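Local coordinates for 2-hydroxyhepta-2,4-diene-1, 7-dioateisomerase (Mycobacterium abscessus, PDB 3R6O), which is a magnesium-binding member of the fumarylacetoacetate hydrolase family and probably isomerises 2-hydroxyhepta-2,4-diene-1,7-dioate, at residues Y157-I161 against F238-I244; L248-G252 against T284-C288. One frame throughout, in Å; residues are numbered along the deposited sequence.

Interaction 1: Y157-I161 against F238-I244; sequences YEIEI and FDFELRI. With MG (magnesium ion), chain B.
I159 projects from its strand between F240 and L242, and its side chain, followed outward, gives the logic of the whole interface. CB lies 3.8 Å from L242 CD1. There the chain forks: CG2 comes to the edge of the F240 ring, in its plane, 3.7 Å from F240 CD1, while CG1 runs anti to the backbone N (chi1 -166°) and carries the methyl I159 CD1 on to the opposite backbone, where it sits 3.2 Å from E241 O. A branched aliphatic residue suits this place because its two arms fill two directions at once. I161 meets the same phenyl group differently, laying CG1 over one face, 4.2 Å from the F240 ring centroid, in a CH-pi contact, so F240 has one isoleucine on a face and the other at its edge. At the far end L242 CD2 lies 3.6 Å from Y157 CD1, and I244 CD1 rests over one face of the tyrosine ring, 4.0 Å from the centroid. The phenol OH passes beyond this apolar layer to hydrogen-bond G287 O and R249 NH1. No hydrogen bond joins the two segments; their short strands run nearly antiparallel (157°) with axes 7.7 Å apart, as in face-to-face sheet packing. Alternation explains the rest: Y157, I159 and I161 point toward strand 239-244, whereas E158 and E160 point away, and E160 OE2 binds magnesium at 2.3 Å, with D189 as the other protein ligand. One side of the strand is therefore apolar and faces the second sheet; the other carries acidic residues of the metal site. Strand 155-165 is flanked in its own sheet by strands 181-192 and 279-281, while strand 239-244 lies between 303-308 and 247-253 in the second sheet.

Interaction 2: L248-G252 against T284-C288; sequences LRQSG and TPGGC
A classic beta bulge at R249 and Q250, opposite L242, lies where strand 247-253 meets the loop that follows strand 279-281, close to the magnesium site. The glutamine side chain is extended beyond CG (chi2 -172°), which carries its amide into the curve of residues 284-288. Q250 NE2 donates to T284 OG1 at 2.9 Å, the hydroxyl tilted slightly from the amide plane, and to G286 O at 3.3 Å. That second acceptor lies in the amide plane, although NE2 approaches from above the carbonyl plane. Beside them P285 packs CG 4.1 Å from G252 CA, where the glycine allows close approach. G287 has a positive phi (91°), and its CA makes a CH···O contact with R249 O at 3.5 Å; glycine suits so close a backbone approach. One water bridges S251 N to G286 O, so this carbonyl receives two donors. Meanwhile Q250 OE1 accepts from I159 N and T284 OG1 hydrogen-bonds I159 O. A glutamine suits the spot because its amide offers donor and acceptor together: the buried group is used at both ends, its rotation is fixed, and the loop is tied to the strand carrying the metal ligand E160.

Overall arrangement
Following the chain from the N terminus, several strands and two helices precede strand 155-165, which opens interaction 1. The chain then passes through strand 181-192, two short helices and two further short strands before strand 239-244 closes that contact. The turn into strand 247-253 opens interaction 2 at once, and the loop at 284-288 closes it after helix 261-269 and strand 279-281. The two closures therefore follow in series, neither nested nor crossed. They are adjacent in space, with centres about 6 Å apart: F240 and G252 pair across neighbouring strands. Interaction 1 packs the large mixed sheet holding strand 155-165 against the five-stranded sheet holding strand 239-244, and interaction 2 fastens the latter to the loop beside the magnesium site.

Interaction 1: Y157-I161 against F238-I244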
ATOM      1  N   TYR A 157       5.579 -11.494  16.610  1.00 20.72           N
ATOM      2  CA  TYR A 157       5.308 -12.428  15.516  1.00 20.34           C
ATOM      3  C   TYR A 157       3.806 -12.734  15.439  1.00 20.26           C
ATOM      4  O   TYR A 157       3.094 -12.714  16.452  1.00 20.72           O
ATOM      5  CB  TYR A 157       6.110 -13.737  15.736  1.00 20.79           C
ATOM      6  CG  TYR A 157       5.837 -14.306  17.115  1.00 21.50           C
ATOM      7  CD1 TYR A 157       4.762 -15.167  17.331  1.00 21.77           C
ATOM      8  CD2 TYR A 157       6.581 -13.888  18.220  1.00 22.03           C
ATOM      9  CE1 TYR A 157       4.462 -15.648  18.636  1.00 22.63           C
ATOM     10  CE2 TYR A 157       6.300 -14.353  19.528  1.00 22.85           C
ATOM     11  CZ  TYR A 157       5.221 -15.224  19.731  1.00 23.16           C
ATOM     12  OH  TYR A 157       4.939 -15.712  21.016  1.00 24.17           O
ATOM     13  N   GLU A 158       3.332 -12.999  14.220  1.00 19.82           N
ATOM     14  CA  GLU A 158       1.941 -13.329  13.975  1.00 19.81           C
ATOM     15  C   GLU A 158       1.858 -14.199  12.729  1.00 19.63           C
ATOM     16  O   GLU A 158       1.840 -13.652  11.631  1.00 19.18           O
ATOM     17  CB  GLU A 158       1.150 -12.078  13.705  1.00 19.51           C
ATOM     18  CG  GLU A 158       1.212 -11.037  14.779  1.00 19.80           C
ATOM     19  CD  GLU A 158       0.296  -9.865  14.494  1.00 19.68           C
ATOM     20  OE1 GLU A 158       0.362  -9.299  13.422  1.00 26.00           O
ATOM     21  OE2 GLU A 158      -0.517  -9.500  15.361  1.00 21.89           O
ATOM     22  N   ILE A 159       1.813 -15.508  12.902  1.00 20.10           N
ATOM     23  CA  ILE A 159       1.644 -16.435  11.770  1.00 20.16           C
ATOM     24  C   ILE A 159       0.253 -16.302  11.170  1.00 20.04           C
ATOM     25  O   ILE A 159      -0.738 -16.273  11.868  1.00 20.33           O
ATOM     26  CB  ILE A 159       1.956 -17.898  12.154  1.00 20.92           C
ATOM     27  CG1 ILE A 159       2.100 -18.762  10.892  1.00 21.11           C
ATOM     28  CG2 ILE A 159       0.905 -18.505  13.180  1.00 21.58           C
ATOM     29  CD1 ILE A 159       2.530 -20.253  11.231  1.00 22.05           C
ATOM     30  N   GLU A 160       0.196 -16.167   9.854  1.00 19.74           N
ATOM     31  CA  GLU A 160      -1.085 -16.012   9.170  1.00 19.69           C
ATOM     32  C   GLU A 160      -1.052 -16.744   7.842  1.00 19.87           C
ATOM     33  O   GLU A 160       0.006 -16.929   7.241  1.00 19.87           O
ATOM     34  CB  GLU A 160      -1.377 -14.512   8.955  1.00 19.13           C
ATOM     35  CG  GLU A 160      -1.107 -13.668  10.186  1.00 19.06           C
ATOM     36  CD  GLU A 160      -1.804 -12.340  10.256  1.00 18.85           C
ATOM     37  OE1 GLU A 160      -2.679 -12.000   9.426  1.00 18.76           O
ATOM     38  OE2 GLU A 160      -1.456 -11.608  11.186  1.00 18.90           O
ATOM     39  N   ILE A 161      -2.232 -17.110   7.374  1.00 20.16           N
ATOM     40  CA  ILE A 161      -2.391 -17.585   6.038  1.00 20.40           C
ATOM     41  C   ILE A 161      -2.804 -16.365   5.142  1.00 19.89           C
ATOM     42  O   ILE A 161      -3.771 -15.627   5.454  1.00 19.70           O
ATOM     43  CB  ILE A 161      -3.431 -18.748   5.960  1.00 21.20           C
ATOM     44  CG1 ILE A 161      -3.102 -19.902   6.932  1.00 21.87           C
ATOM     45  CG2 ILE A 161      -3.521 -19.286   4.520  1.00 21.62           C
ATOM     46  CD1 ILE A 161      -1.661 -20.459   6.862  1.00 22.01           C
ATOM     47  N   PHE A 238      -6.485 -25.044   6.213  1.00 26.46           N
ATOM     48  CA  PHE A 238      -5.086 -25.213   6.596  1.00 26.13           C
ATOM     49  C   PHE A 238      -4.908 -25.297   8.097  1.00 25.95           C
ATOM     50  O   PHE A 238      -5.664 -24.684   8.857  1.00 25.73           O
ATOM     51  CB  PHE A 238      -4.248 -24.061   6.078  1.00 25.31           C
ATOM     52  CG  PHE A 238      -4.405 -23.851   4.635  1.00 25.48           C
ATOM     53  CD1 PHE A 238      -3.548 -24.442   3.727  1.00 25.87           C
ATOM     54  CD2 PHE A 238      -5.464 -23.105   4.171  1.00 27.64           C
ATOM     55  CE1 PHE A 238      -3.747 -24.273   2.385  1.00 26.17           C
ATOM     56  CE2 PHE A 238      -5.649 -22.918   2.838  1.00 27.05           C
ATOM     57  CZ  PHE A 238      -4.793 -23.502   1.944  1.00 28.16           C
ATOM     58  N   ASP A 239      -3.926 -26.089   8.512  1.00 26.16           N
ATOM     59  CA  ASP A 239      -3.510 -26.135   9.916  1.00 25.98           C
ATOM     60  C   ASP A 239      -2.091 -25.657   9.958  1.00 25.38           C
ATOM     61  O   ASP A 239      -1.281 -26.067   9.149  1.00 25.55           O
ATOM     62  CB  ASP A 239      -3.602 -27.554  10.464  1.00 26.87           C
ATOM     63  CG  ASP A 239      -5.032 -28.062  10.513  1.00 30.25           C
ATOM     64  OD1 ASP A 239      -5.924 -27.339  11.046  1.00 35.89           O
ATOM     65  OD2 ASP A 239      -5.273 -29.174  10.005  1.00 34.18           O
ATOM     66  N   PHE A 240      -1.764 -24.778  10.891  1.00 24.76           N
ATOM     67  CA  PHE A 240      -0.449 -24.154  10.836  1.00 24.20           C
ATOM     68  C   PHE A 240       0.108 -23.922  12.235  1.00 23.98           C
ATOM     69  O   PHE A 240      -0.651 -23.750  13.191  1.00 24.03           O
ATOM     70  CB  PHE A 240      -0.510 -22.848  10.020  1.00 23.56           C
ATOM     71  CG  PHE A 240      -1.596 -21.896  10.468  1.00 23.23           C
ATOM     72  CD1 PHE A 240      -1.304 -20.859  11.313  1.00 22.70           C
ATOM     73  CD2 PHE A 240      -2.927 -22.100  10.106  1.00 23.59           C
ATOM     74  CE1 PHE A 240      -2.298 -19.983  11.744  1.00 22.50           C
ATOM     75  CE2 PHE A 240      -3.955 -21.233  10.562  1.00 23.39           C
ATOM     76  CZ  PHE A 240      -3.637 -20.188  11.384  1.00 22.86           C
ATOM     77  N   GLU A 241       1.431 -23.883  12.345  1.00 23.80           N
ATOM     78  CA  GLU A 241       2.065 -23.627  13.620  1.00 23.63           C
ATOM     79  C   GLU A 241       3.292 -22.760  13.503  1.00 23.13           C
ATOM     80  O   GLU A 241       3.977 -22.778  12.500  1.00 23.09           O
ATOM     81  CB  GLU A 241       2.415 -24.947  14.301  1.00 24.30           C
ATOM     82  CG  GLU A 241       3.703 -25.596  13.794  1.00 24.54           C
ATOM     83  CD  GLU A 241       4.112 -26.799  14.630  1.00 28.13           C
ATOM     84  OE1 GLU A 241       3.215 -27.494  15.152  1.00 32.50           O
ATOM     85  OE2 GLU A 241       5.334 -27.030  14.768  1.00 27.92           O
ATOM     86  N   LEU A 242       3.565 -22.007  14.563  1.00 22.83           N
ATOM     87  CA  LEU A 242       4.777 -21.246  14.683  1.00 22.48           C
ATOM     88  C   LEU A 242       5.506 -21.612  15.983  1.00 22.74           C
ATOM     89  O   LEU A 242       4.881 -21.706  17.055  1.00 22.93           O
ATOM     90  CB  LEU A 242       4.425 -19.754  14.640  1.00 21.90           C
ATOM     91  CG  LEU A 242       5.583 -18.762  14.711  1.00 21.57           C
ATOM     92  CD1 LEU A 242       5.296 -17.468  13.895  1.00 21.08           C
ATOM     93  CD2 LEU A 242       5.967 -18.417  16.190  1.00 21.63           C
ATOM     94  N   ARG A 243       6.808 -21.863  15.849  1.00 22.85           N
ATOM     95  CA  ARG A 243       7.712 -22.180  16.921  1.00 23.13           C
ATOM     96  C   ARG A 243       8.841 -21.165  16.905  1.00 22.82           C
ATOM     97  O   ARG A 243       9.154 -20.587  15.880  1.00 22.54           O
ATOM     98  CB  ARG A 243       8.339 -23.583  16.764  1.00 23.75           C
ATOM     99  CG  ARG A 243       7.341 -24.663  16.547  1.00 24.17           C
ATOM    100  CD  ARG A 243       7.964 -26.051  16.413  1.00 24.88           C
ATOM    101  NE  ARG A 243       6.919 -27.066  16.491  1.00 31.12           N
ATOM    102  CZ  ARG A 243       6.560 -27.733  17.591  1.00 32.77           C
ATOM    103  NH1 ARG A 243       7.189 -27.568  18.768  1.00 34.52           N
ATOM    104  NH2 ARG A 243       5.570 -28.603  17.501  1.00 35.19           N
ATOM    105  N   ILE A 244       9.462 -20.981  18.055  1.00 22.97           N
ATOM    106  CA  ILE A 244      10.663 -20.171  18.184  1.00 22.86           C
ATOM    107  C   ILE A 244      11.683 -21.006  18.920  1.00 23.40           C
ATOM    108  O   ILE A 244      11.410 -21.483  20.015  1.00 23.72           O
ATOM    109  CB  ILE A 244      10.389 -18.875  18.902  1.00 22.55           C
ATOM    110  CG1 ILE A 244       9.529 -17.967  18.006  1.00 22.03           C
ATOM    111  CG2 ILE A 244      11.764 -18.169  19.268  1.00 22.63           C
ATOM    112  CD1 ILE A 244       9.046 -16.671  18.715  1.00 21.79           C
TER
HETATM  113 MG    MG B 400      -2.302  -9.482  11.678  1.00 38.35          MG

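Interaction 2: L248-G252 against T284-C288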
ATOM      1  N   LEU A 248       6.843 -24.462  20.700  1.00 24.73           N
ATOM      2  CA  LEU A 248       5.556 -24.040  20.148  1.00 24.45           C
ATOM      3  C   LEU A 248       5.093 -22.699  20.742  1.00 24.06           C
ATOM      4  O   LEU A 248       5.039 -22.565  21.967  1.00 24.35           O
ATOM      5  CB  LEU A 248       4.499 -25.113  20.363  1.00 25.05           C
ATOM      6  CG  LEU A 248       3.176 -24.944  19.616  1.00 24.93           C
ATOM      7  CD1 LEU A 248       3.375 -24.988  18.107  1.00 24.64           C
ATOM      8  CD2 LEU A 248       2.174 -26.008  20.075  1.00 25.69           C
ATOM      9  N   ARG A 249       4.807 -21.715  19.885  1.00 23.48           N
ATOM     10  CA  ARG A 249       4.169 -20.472  20.303  1.00 23.17           C
ATOM     11  C   ARG A 249       2.708 -20.395  19.834  1.00 23.15           C
ATOM     12  O   ARG A 249       1.806 -20.040  20.601  1.00 23.36           O
ATOM     13  CB  ARG A 249       4.927 -19.237  19.778  1.00 22.59           C
ATOM     14  CG  ARG A 249       6.401 -19.107  20.248  1.00 22.65           C
ATOM     15  CD  ARG A 249       6.558 -19.104  21.758  1.00 23.07           C
ATOM     16  NE  ARG A 249       7.924 -18.751  22.136  1.00 23.11           N
ATOM     17  CZ  ARG A 249       8.438 -17.522  22.158  1.00 22.84           C
ATOM     18  NH1 ARG A 249       7.733 -16.461  21.818  1.00 22.47           N
ATOM     19  NH2 ARG A 249       9.689 -17.364  22.510  1.00 23.01           N
ATOM     20  N   GLN A 250       2.476 -20.657  18.551  1.00 22.96           N
ATOM     21  CA  GLN A 250       1.141 -20.507  17.995  1.00 22.95           C
ATOM     22  C   GLN A 250       0.723 -21.742  17.259  1.00 23.35           C
ATOM     23  O   GLN A 250       1.526 -22.341  16.574  1.00 23.38           O
ATOM     24  CB  GLN A 250       1.070 -19.333  17.012  1.00 22.33           C
ATOM     25  CG  GLN A 250       1.514 -17.997  17.537  1.00 21.94           C
ATOM     26  CD  GLN A 250       1.221 -16.873  16.540  1.00 21.44           C
ATOM     27  OE1 GLN A 250       2.048 -16.575  15.661  1.00 21.11           O
ATOM     28  NE2 GLN A 250       0.029 -16.291  16.634  1.00 21.45           N
ATOM     29  N   SER A 251      -0.568 -22.060  17.330  1.00 23.72           N
ATOM     30  CA  SER A 251      -1.122 -23.206  16.611  1.00 24.22           C
ATOM     31  C   SER A 251      -2.536 -22.826  16.179  1.00 24.29           C
ATOM     32  O   SER A 251      -3.368 -22.442  17.033  1.00 24.49           O
ATOM     33  CB  SER A 251      -1.134 -24.462  17.492  1.00 24.99           C
ATOM     34  OG  SER A 251      -1.697 -25.552  16.763  1.00 27.47           O
ATOM     35  N   GLY A 252      -2.791 -22.853  14.867  1.00 24.17           N
ATOM     36  CA  GLY A 252      -4.097 -22.511  14.370  1.00 24.28           C
ATOM     37  C   GLY A 252      -4.595 -23.418  13.268  1.00 24.77           C
ATOM     38  O   GLY A 252      -3.825 -24.177  12.654  1.00 24.92           O
ATOM     39  N   THR A 284      -4.123 -13.868  12.620  1.00 20.88           N
ATOM     40  CA  THR A 284      -3.308 -14.748  13.443  1.00 21.05           C
ATOM     41  C   THR A 284      -4.055 -15.256  14.689  1.00 21.57           C
ATOM     42  O   THR A 284      -4.904 -14.551  15.255  1.00 21.72           O
ATOM     43  CB  THR A 284      -2.010 -13.998  13.863  1.00 20.67           C
ATOM     44  OG1 THR A 284      -1.039 -14.928  14.302  1.00 20.81           O
ATOM     45  CG2 THR A 284      -2.280 -12.928  14.932  1.00 20.67           C
ATOM     46  N   PRO A 285      -3.782 -16.501  15.108  1.00 21.95           N
ATOM     47  CA  PRO A 285      -4.413 -16.957  16.360  1.00 22.52           C
ATOM     48  C   PRO A 285      -3.690 -16.402  17.602  1.00 22.47           C
ATOM     49  O   PRO A 285      -2.843 -15.545  17.464  1.00 21.99           O
ATOM     50  CB  PRO A 285      -4.263 -18.468  16.286  1.00 22.97           C
ATOM     51  CG  PRO A 285      -3.058 -18.680  15.468  1.00 22.57           C
ATOM     52  CD  PRO A 285      -3.053 -17.592  14.443  1.00 22.01           C
ATOM     53  N   GLY A 286      -4.015 -16.902  18.793  1.00 23.05           N
ATOM     54  CA  GLY A 286      -3.292 -16.508  20.024  1.00 23.15           C
ATOM     55  C   GLY A 286      -1.848 -17.004  20.157  1.00 22.97           C
ATOM     56  O   GLY A 286      -1.336 -17.673  19.266  1.00 22.76           O
ATOM     57  N   GLY A 287      -1.209 -16.720  21.293  1.00 23.15           N
ATOM     58  CA  GLY A 287       0.177 -17.129  21.548  1.00 23.07           C
ATOM     59  C   GLY A 287       1.263 -16.121  21.140  1.00 22.50           C
ATOM     60  O   GLY A 287       2.439 -16.422  21.165  1.00 22.43           O
ATOM     61  N   CYS A 288       0.859 -14.911  20.777  1.00 22.17           N
ATOM     62  CA  CYS A 288       1.805 -13.824  20.435  1.00 21.73           C
ATOM     63  C   CYS A 288       2.509 -13.318  21.694  1.00 22.04           C
ATOM     64  O   CYS A 288       2.008 -13.497  22.808  1.00 22.57           O
ATOM     65  CB  CYS A 288       1.049 -12.651  19.798  1.00 21.42           C
ATOM     66  SG  CYS A 288       0.121 -13.008  18.257  1.00 21.12           S
TER
HETATM   67  O   HOH W   1      -2.303 -20.349  19.062  1.00 23.82           O